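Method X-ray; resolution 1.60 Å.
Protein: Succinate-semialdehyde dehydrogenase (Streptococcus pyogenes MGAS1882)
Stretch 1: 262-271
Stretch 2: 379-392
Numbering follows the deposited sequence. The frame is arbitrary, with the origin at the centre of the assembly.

Stretch 1 262-271: VCTSSKRFIV
Stretch 2 (379-392) EVANDSNYGLGGTI

Contact between residues 262-271 and 379-392 of one chain of succinate-semialdehyde dehydrogenase, burying 381 Å² summed over both sides. Backbone: the first stretch opens with a type I beta turn from Val-262 to Ser-265 (phi/psi -59/-31 at Cys-263, -102/25 at Thr-264), closed by Ser-265 N to Val-262 O at 3.0 Å, and becomes a strand at Arg-268. The second begins in the last turn of a helix, 379-382; Asp-383 (-82/74) is the first residue to leave helical angles, and the chain then passes through extended Ser-384 (-154/145), a bend at Asn-385 (-79/-6), and Tyr-386 (-111/164), Gly-387 (-168/65), Leu-388 (-96/-70), Gly-389 (-123/-142) and Gly-390 (139/164) to a strand that includes Thr-391 and Ile-392. Register: CA atoms of Thr-264 and Gly-389 lie 5.5 Å apart, those of Ser-266 and Gly-390 6.7 Å, and those of Ile-270 and Ala-381 7.6 Å. The turn thus faces the glycine segment, and the strand faces the helix end.

Direct hydrogen bonds between the stretches: both come from Arg-268 (chi1 to chi3 m, t, m; chi4 143°), whose CA-to-CB bond points toward the second stretch. Arg-268 NH1 donates to Val-380 O at 2.9 Å (N-H...O angle 156°) and Arg-268 NH2 to Ala-381 O at 2.9 Å (173°). Both carbonyls lie near the guanidinium plane, at its edge, so the cation binds carbonyl groups at the end of the helix. Ser-384 OG lies over one face; Ser-384 (chi1 t) also accepts a hydrogen bond at OG from Tyr-386 N at 3.0 Å. In the first stretch, Lys-267 NZ reaches back to Val-262 O at 2.9 Å, tying the strand approach to the turn.

Apolar contacts: the CA-to-CB bond of Ile-270 (m, t) points toward the second stretch, and its CD1 lies 3.9 Å from Val-380 CG1 (Val-380 chi1 t) and 3.9 Å from Ala-381 CB. At the turn, Leu-388 (t, p) brings CD2 within 3.5 Å of Cys-263 CB and 3.5 Å of Thr-264 CG2; Cys-263 and Thr-264 are both p. A CB on Gly-389 would point toward the turn, only 3.3 Å from Thr-264 CG2, a tight fit. Gly-390 is different: its backbone angles alone call for glycine, since a CB would jam against the preceding carbonyl O.

Water bridges: water 1 donates to Thr-264 O at 2.9 Å and accepts a weak bond from Gly-390 N at 3.1 Å. Water 2 joins Ser-266 OG (m) at 2.7 Å to Thr-391 OG1 (m) at 2.8 Å, spanning hydroxyls 4.3 Å apart. Water 3 accepts weakly from Arg-268 NH2 at 3.1 Å and bonds Ser-384 OG at 3.1 Å.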

# COMPACT_ATOMS: atom_id res chain seq x y z
N VAL A 262 -18.21 4.28 -16.15
CA VAL A 262 -17.18 3.27 -16.00
C VAL A 262 -15.88 4.01 -15.77
O VAL A 262 -15.56 4.94 -16.51
CB VAL A 262 -17.07 2.39 -17.26
CG1 VAL A 262 -16.00 1.31 -17.10
CG2 VAL A 262 -18.40 1.73 -17.57
N CYS A 263 -15.15 3.63 -14.72
CA CYS A 263 -13.88 4.31 -14.44
C CYS A 263 -12.91 4.18 -15.61
O CYS A 263 -12.11 5.09 -15.85
CB CYS A 263 -13.27 3.76 -13.15
SG CYS A 263 -13.09 1.98 -13.13
N THR A 264 -13.00 3.08 -16.35
CA THR A 264 -12.17 2.85 -17.54
C THR A 264 -12.93 3.10 -18.85
O THR A 264 -12.58 2.56 -19.90
CB THR A 264 -11.59 1.42 -17.56
OG1 THR A 264 -12.63 0.47 -17.30
CG2 THR A 264 -10.48 1.26 -16.52
N SER A 265 -13.96 3.94 -18.81
CA SER A 265 -14.63 4.35 -20.04
C SER A 265 -13.63 5.13 -20.90
O SER A 265 -12.69 5.73 -20.39
CB SER A 265 -15.85 5.22 -19.74
OG SER A 265 -16.70 5.32 -20.88
N SER A 266 -13.82 5.11 -22.22
CA SER A 266 -12.90 5.81 -23.11
C SER A 266 -13.29 7.29 -23.21
O SER A 266 -13.93 7.71 -24.17
CB SER A 266 -12.91 5.15 -24.48
OG SER A 266 -12.48 3.80 -24.36
N LYS A 267 -12.90 8.07 -22.20
CA LYS A 267 -13.48 9.39 -22.01
C LYS A 267 -12.85 10.49 -22.85
O LYS A 267 -13.52 11.47 -23.19
CB LYS A 267 -13.48 9.78 -20.53
CG LYS A 267 -14.17 8.76 -19.65
CD LYS A 267 -14.63 9.38 -18.33
CE LYS A 267 -15.33 8.33 -17.45
NZ LYS A 267 -14.35 7.56 -16.59
N ARG A 268 -11.57 10.35 -23.18
CA ARG A 268 -10.90 11.35 -24.02
C ARG A 268 -10.39 10.69 -25.29
O ARG A 268 -9.37 10.00 -25.26
CB ARG A 268 -9.73 12.03 -23.28
CG ARG A 268 -10.12 12.81 -22.02
CD ARG A 268 -8.89 13.48 -21.39
NE ARG A 268 -7.98 12.47 -20.85
CZ ARG A 268 -6.66 12.54 -20.89
NH1 ARG A 268 -6.05 13.60 -21.44
NH2 ARG A 268 -5.94 11.55 -20.39
N PHE A 269 -11.09 10.91 -26.40
CA PHE A 269 -10.59 10.43 -27.67
C PHE A 269 -9.56 11.42 -28.18
O PHE A 269 -9.85 12.61 -28.30
CB PHE A 269 -11.73 10.31 -28.68
CG PHE A 269 -12.67 9.17 -28.38
CD1 PHE A 269 -12.28 7.86 -28.60
CD2 PHE A 269 -13.95 9.42 -27.88
CE1 PHE A 269 -13.14 6.80 -28.34
CE2 PHE A 269 -14.82 8.35 -27.60
CZ PHE A 269 -14.41 7.05 -27.83
N ILE A 270 -8.36 10.94 -28.44
CA ILE A 270 -7.30 11.82 -28.92
C ILE A 270 -7.01 11.48 -30.38
O ILE A 270 -6.64 10.36 -30.70
CB ILE A 270 -6.05 11.68 -28.04
CG1 ILE A 270 -6.41 12.07 -26.60
CG2 ILE A 270 -4.93 12.55 -28.54
CD1 ILE A 270 -5.24 11.99 -25.63
N VAL A 271 -7.24 12.45 -31.27
CA VAL A 271 -7.22 12.20 -32.71
C VAL A 271 -6.33 13.21 -33.43
O VAL A 271 -6.29 14.38 -33.08
CB VAL A 271 -8.66 12.20 -33.29
CG1 VAL A 271 -9.30 13.56 -33.15
CG2 VAL A 271 -8.66 11.77 -34.73
N GLU A 379 1.61 13.65 -24.91
CA GLU A 379 1.59 14.79 -23.99
C GLU A 379 0.19 15.07 -23.43
O GLU A 379 0.02 15.22 -22.22
CB GLU A 379 2.12 16.04 -24.71
CG GLU A 379 2.23 17.28 -23.82
CD GLU A 379 3.44 17.24 -22.91
OE1 GLU A 379 4.42 16.53 -23.25
OE2 GLU A 379 3.42 17.92 -21.86
N VAL A 380 -0.80 15.13 -24.32
CA VAL A 380 -2.18 15.36 -23.89
C VAL A 380 -2.69 14.18 -23.06
O VAL A 380 -3.29 14.37 -22.00
CB VAL A 380 -3.11 15.65 -25.09
CG1 VAL A 380 -4.56 15.73 -24.63
CG2 VAL A 380 -2.71 16.95 -25.75
N ALA A 381 -2.42 12.96 -23.51
CA ALA A 381 -2.81 11.78 -22.75
C ALA A 381 -2.30 11.83 -21.30
O ALA A 381 -3.03 11.48 -20.36
CB ALA A 381 -2.32 10.51 -23.45
N ASN A 382 -1.07 12.31 -21.13
CA ASN A 382 -0.43 12.32 -19.81
C ASN A 382 -0.70 13.58 -19.02
O ASN A 382 -0.40 13.64 -17.82
CB ASN A 382 1.08 12.09 -19.94
CG ASN A 382 1.41 10.69 -20.39
OD1 ASN A 382 0.58 9.79 -20.26
ND2 ASN A 382 2.62 10.49 -20.90
N ASP A 383 -1.26 14.60 -19.68
CA ASP A 383 -1.65 15.82 -18.98
C ASP A 383 -3.00 15.58 -18.32
O ASP A 383 -4.03 16.07 -18.78
CB ASP A 383 -1.70 17.02 -19.94
CG ASP A 383 -2.00 18.33 -19.23
OD1 ASP A 383 -1.67 18.45 -18.03
OD2 ASP A 383 -2.55 19.24 -19.89
N SER A 384 -2.97 14.81 -17.24
CA SER A 384 -4.20 14.36 -16.60
C SER A 384 -3.93 14.10 -15.13
O SER A 384 -2.84 13.66 -14.77
CB SER A 384 -4.67 13.07 -17.27
OG SER A 384 -5.88 12.60 -16.69
N ASN A 385 -4.92 14.39 -14.29
CA ASN A 385 -4.86 14.02 -12.88
C ASN A 385 -5.21 12.55 -12.68
O ASN A 385 -5.08 12.03 -11.58
CB ASN A 385 -5.83 14.87 -12.07
CG ASN A 385 -5.40 16.31 -12.01
OD1 ASN A 385 -4.22 16.60 -11.87
ND2 ASN A 385 -6.36 17.22 -12.11
N TYR A 386 -5.62 11.90 -13.76
CA TYR A 386 -5.98 10.48 -13.71
C TYR A 386 -4.97 9.65 -14.47
O TYR A 386 -4.18 10.16 -15.26
CB TYR A 386 -7.36 10.29 -14.35
CG TYR A 386 -8.43 11.13 -13.71
CD1 TYR A 386 -8.75 12.38 -14.22
CD2 TYR A 386 -9.12 10.67 -12.59
CE1 TYR A 386 -9.73 13.16 -13.63
CE2 TYR A 386 -10.10 11.44 -12.00
CZ TYR A 386 -10.40 12.68 -12.53
OH TYR A 386 -11.38 13.44 -11.94
N GLY A 387 -5.00 8.34 -14.24
CA GLY A 387 -4.15 7.45 -15.01
C GLY A 387 -4.58 6.03 -14.75
O GLY A 387 -3.84 5.24 -14.17
N LEU A 388 -5.80 5.69 -15.18
CA LEU A 388 -6.32 4.36 -14.89
C LEU A 388 -6.10 3.41 -16.06
O LEU A 388 -5.28 2.49 -15.97
CB LEU A 388 -7.81 4.42 -14.52
CG LEU A 388 -8.40 3.07 -14.10
CD1 LEU A 388 -7.66 2.43 -12.92
CD2 LEU A 388 -9.85 3.29 -13.73
N GLY A 389 -6.82 3.65 -17.15
CA GLY A 389 -6.69 2.83 -18.34
C GLY A 389 -6.32 3.65 -19.56
O GLY A 389 -5.56 4.61 -19.48
N GLY A 390 -6.90 3.28 -20.70
CA GLY A 390 -6.58 3.95 -21.95
C GLY A 390 -6.47 2.96 -23.08
O GLY A 390 -6.35 1.76 -22.84
N THR A 391 -6.51 3.46 -24.31
CA THR A 391 -6.46 2.62 -25.49
C THR A 391 -5.46 3.18 -26.47
O THR A 391 -5.37 4.39 -26.63
CB THR A 391 -7.84 2.58 -26.16
OG1 THR A 391 -8.75 1.85 -25.34
CG2 THR A 391 -7.78 1.93 -27.56
N ILE A 392 -4.69 2.30 -27.11
CA ILE A 392 -3.88 2.71 -28.25
C ILE A 392 -4.40 1.97 -29.48
O ILE A 392 -4.44 0.74 -29.49
CB ILE A 392 -2.39 2.38 -28.07
CG1 ILE A 392 -1.83 2.93 -26.76
CG2 ILE A 392 -1.60 2.89 -29.28
CD1 ILE A 392 -1.96 4.43 -26.60
O HOH W 1 -9.84 2.49 -20.93
O HOH W 2 -9.93 3.60 -23.49
O HOH W 3 -5.76 9.72 -17.95